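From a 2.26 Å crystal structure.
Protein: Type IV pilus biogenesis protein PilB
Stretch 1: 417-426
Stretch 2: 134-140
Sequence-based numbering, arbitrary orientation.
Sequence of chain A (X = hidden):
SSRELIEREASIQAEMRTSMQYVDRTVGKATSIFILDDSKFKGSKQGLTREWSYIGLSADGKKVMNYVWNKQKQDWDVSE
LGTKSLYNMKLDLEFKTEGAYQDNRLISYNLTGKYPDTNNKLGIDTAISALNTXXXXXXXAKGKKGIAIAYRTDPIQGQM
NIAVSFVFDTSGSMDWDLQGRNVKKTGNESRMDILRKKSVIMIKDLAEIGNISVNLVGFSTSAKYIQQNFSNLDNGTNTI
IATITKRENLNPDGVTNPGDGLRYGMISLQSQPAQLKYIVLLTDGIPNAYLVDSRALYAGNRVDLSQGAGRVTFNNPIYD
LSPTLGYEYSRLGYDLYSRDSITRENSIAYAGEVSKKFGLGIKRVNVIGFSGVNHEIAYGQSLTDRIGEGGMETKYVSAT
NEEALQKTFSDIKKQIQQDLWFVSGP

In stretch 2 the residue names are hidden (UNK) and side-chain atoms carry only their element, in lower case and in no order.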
# COMPACT_ATOMS: atom_id res chain seq x y z
N GLN A 417 -5.57 0.72 -3.16
CA GLN A 417 -7.02 0.68 -3.04
C GLN A 417 -7.45 0.21 -1.65
O GLN A 417 -8.39 0.76 -1.07
CB GLN A 417 -7.60 -0.23 -4.12
CG GLN A 417 -9.11 -0.41 -4.04
CD GLN A 417 -9.86 0.84 -4.48
OE1 GLN A 417 -10.15 1.02 -5.67
NE2 GLN A 417 -10.15 1.72 -3.52
N GLN A 418 -6.74 -0.77 -1.09
CA GLN A 418 -7.13 -1.30 0.21
C GLN A 418 -6.69 -0.43 1.38
O GLN A 418 -7.39 -0.38 2.40
CB GLN A 418 -6.58 -2.72 0.37
CG GLN A 418 -7.53 -3.77 -0.21
CD GLN A 418 -7.81 -4.91 0.76
OE1 GLN A 418 -7.23 -4.97 1.86
NE2 GLN A 418 -8.72 -5.80 0.38
N ASP A 419 -5.54 0.24 1.29
CA ASP A 419 -5.23 1.28 2.27
C ASP A 419 -6.30 2.37 2.25
O ASP A 419 -6.74 2.82 3.31
CB ASP A 419 -3.86 1.90 1.99
CG ASP A 419 -2.72 0.91 2.12
OD1 ASP A 419 -2.84 -0.07 2.89
OD2 ASP A 419 -1.69 1.14 1.44
N LEU A 420 -6.72 2.78 1.06
CA LEU A 420 -7.76 3.79 0.92
C LEU A 420 -9.05 3.36 1.61
O LEU A 420 -9.61 4.11 2.42
CB LEU A 420 -8.01 4.07 -0.57
CG LEU A 420 -8.97 5.22 -0.84
CD1 LEU A 420 -8.40 6.53 -0.30
CD2 LEU A 420 -9.24 5.33 -2.32
N TRP A 421 -9.54 2.16 1.29
CA TRP A 421 -10.72 1.63 1.96
C TRP A 421 -10.51 1.58 3.47
O TRP A 421 -11.40 1.98 4.24
CB TRP A 421 -11.04 0.23 1.42
CG TRP A 421 -11.91 0.32 0.24
CD1 TRP A 421 -11.56 0.10 -1.08
CD2 TRP A 421 -13.28 0.71 0.23
NE1 TRP A 421 -12.65 0.32 -1.90
CE2 TRP A 421 -13.71 0.70 -1.11
CE3 TRP A 421 -14.19 1.06 1.24
CZ2 TRP A 421 -15.02 1.03 -1.47
CZ3 TRP A 421 -15.49 1.39 0.89
CH2 TRP A 421 -15.89 1.37 -0.46
N PHE A 422 -9.34 1.13 3.91
CA PHE A 422 -9.12 0.91 5.33
C PHE A 422 -9.08 2.21 6.12
O PHE A 422 -9.42 2.22 7.31
CB PHE A 422 -7.83 0.14 5.53
CG PHE A 422 -7.92 -0.93 6.55
CD1 PHE A 422 -7.80 -0.63 7.89
CD2 PHE A 422 -8.11 -2.25 6.16
CE1 PHE A 422 -7.88 -1.64 8.85
CE2 PHE A 422 -8.20 -3.27 7.11
CZ PHE A 422 -8.08 -2.96 8.45
N VAL A 423 -8.66 3.30 5.49
CA VAL A 423 -8.51 4.56 6.21
C VAL A 423 -9.79 5.39 6.17
O VAL A 423 -10.10 6.11 7.12
CB VAL A 423 -7.30 5.35 5.67
CG1 VAL A 423 -7.63 6.06 4.33
CG2 VAL A 423 -6.79 6.34 6.72
N SER A 424 -10.57 5.28 5.09
CA SER A 424 -11.92 5.82 5.11
C SER A 424 -12.81 5.07 6.09
O SER A 424 -13.86 5.60 6.50
CB SER A 424 -12.53 5.78 3.71
OG SER A 424 -11.56 6.11 2.71
N GLY A 425 -12.41 3.88 6.52
CA GLY A 425 -13.24 3.06 7.38
C GLY A 425 -13.53 3.69 8.73
O GLY A 425 -13.03 4.76 9.08
N PRO A 426 -14.36 3.00 9.52
CA PRO A 426 -14.77 3.46 10.86
C PRO A 426 -13.61 3.61 11.83
O PRO A 426 -12.95 2.61 12.11
CB PRO A 426 -15.73 2.35 11.32
CG PRO A 426 -16.16 1.67 10.05
CD PRO A 426 -14.99 1.73 9.14
N UNK A 134 -17.38 -7.50 -2.33
CA UNK A 134 -16.03 -8.00 -2.14
C UNK A 134 -15.18 -7.08 -1.27
O UNK A 134 -14.00 -7.37 -1.04
n UNK A 134 -19.07 -8.44 -6.34
c UNK A 134 -17.95 -9.37 -6.01
c UNK A 134 -16.72 -8.57 -5.56
c UNK A 134 -15.33 -8.21 -3.49
c UNK A 134 -16.02 -9.24 -4.38
N UNK A 135 -15.74 -5.97 -0.79
CA UNK A 135 -15.03 -5.07 0.11
C UNK A 135 -15.46 -5.36 1.54
O UNK A 135 -16.25 -4.63 2.14
c UNK A 135 -15.27 -3.62 -0.28
c UNK A 135 -15.68 -2.33 -2.37
n UNK A 135 -15.55 -2.30 -3.69
o UNK A 135 -16.49 -1.63 -1.76
c UNK A 135 -14.77 -3.29 -1.64
N UNK A 136 -14.93 -6.46 2.07
CA UNK A 136 -15.12 -6.89 3.44
C UNK A 136 -13.75 -6.88 4.11
O UNK A 136 -12.79 -7.45 3.58
c UNK A 136 -15.77 -8.28 3.51
c UNK A 136 -14.86 -9.33 2.88
c UNK A 136 -16.11 -8.65 4.94
N UNK A 137 -13.65 -6.19 5.25
CA UNK A 137 -12.38 -5.93 5.90
C UNK A 137 -12.51 -6.27 7.37
O UNK A 137 -13.61 -6.23 7.93
c UNK A 137 -11.09 -4.16 3.42
c UNK A 137 -11.22 -3.69 2.12
c UNK A 137 -12.37 -3.01 1.75
c UNK A 137 -13.37 -2.80 2.67
c UNK A 137 -12.09 -3.96 4.35
c UNK A 137 -13.23 -3.28 3.96
c UNK A 137 -11.95 -4.47 5.75
N UNK A 138 -11.39 -6.59 7.99
CA UNK A 138 -11.36 -6.91 9.40
C UNK A 138 -10.50 -5.88 10.13
O UNK A 138 -9.38 -5.57 9.69
o UNK A 138 -10.52 -8.45 11.02
c UNK A 138 -10.83 -8.31 9.65
N UNK A 139 -11.04 -5.36 11.22
CA UNK A 139 -10.32 -4.49 12.14
C UNK A 139 -10.21 -5.14 13.51
O UNK A 139 -10.26 -4.47 14.53
c UNK A 139 -10.99 -3.12 12.24
c UNK A 139 -10.78 -2.29 11.00
c UNK A 139 -10.37 0.05 10.24
c UNK A 139 -11.12 -0.82 11.23
n UNK A 139 -10.86 1.45 10.23
N UNK A 140 -10.10 -6.47 13.53
CA UNK A 140 -9.98 -7.23 14.76
C UNK A 140 -8.49 -7.46 15.01
O UNK A 140 -7.86 -8.29 14.36
c UNK A 140 -12.16 -8.29 14.15
c UNK A 140 -10.77 -8.54 14.70
c UNK A 140 -10.85 -9.18 16.09

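Position 134 carries four carbons in a row ending in a nitrogen. No branch or ring interrupts the chain, and it does not touch stretch 1. An unbranched four-carbon chain with a terminal nitrogen is lysine, so this is Lys134.

Position 135 has three carbons, the third bonded to one oxygen and one nitrogen. Its CA-to-CB bond points toward the helix, and the second carbon lies over one face of the Trp421 ring. The carboxamide at the end of a two-carbon chain defines glutamine, Gln135. The amide is probably turned over in the model, so its oxygen and nitrogen support no bonding claim.

Position 136 shows three carbons, one carrying the other two; its CA-to-CB bond points away from the helix. Branching at CB without a heteroatom gives valine, Val136.

Position 137 has one carbon followed by a ring of six carbons, with no oxygen on the ring. The ring atom farthest from CB packs 3.5 Å from Trp421 CB. The five-membered ring of Trp421 and this ring are inclined at 23°; the planes are near parallel but slid apart, so overlap is slight. Gln418 NE2 sits at the ring edge, and Phe422 CE2 approaches CB of position 137 at 4.2 Å. An all-carbon six-membered ring on one carbon is phenylalanine, Phe137; the Gln418 NE2 contact is to Phe137 CE1, at 3.7 Å.

Position 138 has one carbon and one oxygen. CB points away from the helix, but the backbone O of position 138 reaches the edge of the Phe422 ring, 3.2 Å from Phe422 CZ. The side chain is serine, Ser138, whose OG accepts a hydrogen bond from the backbone N of position 140 at 3.2 Å.

Position 139 again has four carbons in a row and a terminal nitrogen. That nitrogen lies 3.0 Å from Pro426 O, and the carbon bearing it passes 3.3 Å from Phe422 CE1. This is lysine, Lys139. From an m chi1 the chain continues t, t, t, and this extension carries its amine to the end of stretch 1. Lys139 NZ donates a hydrogen bond to Pro426 O and, weakly, to Phe422 O at 3.3 Å.

Position 140 has three carbons branched at the first, with no contact to stretch 1, hence valine, Val140.

The contact joins residues at least 281 apart in sequence and buries 466 Å². Helix and strand axes cross at -61°, leaving side chains to fill the gap. From 136 to 139 the CA-to-CB bonds alternate: Phe137 and Lys139 point toward the helix, Val136 and Ser138 away. Phe137 supplies apolar packing against Trp421 and Phe422, whereas Lys139 adds polar anchoring through backbone carbonyls.

Stretch 2, residues 134-140: KQVFSKV
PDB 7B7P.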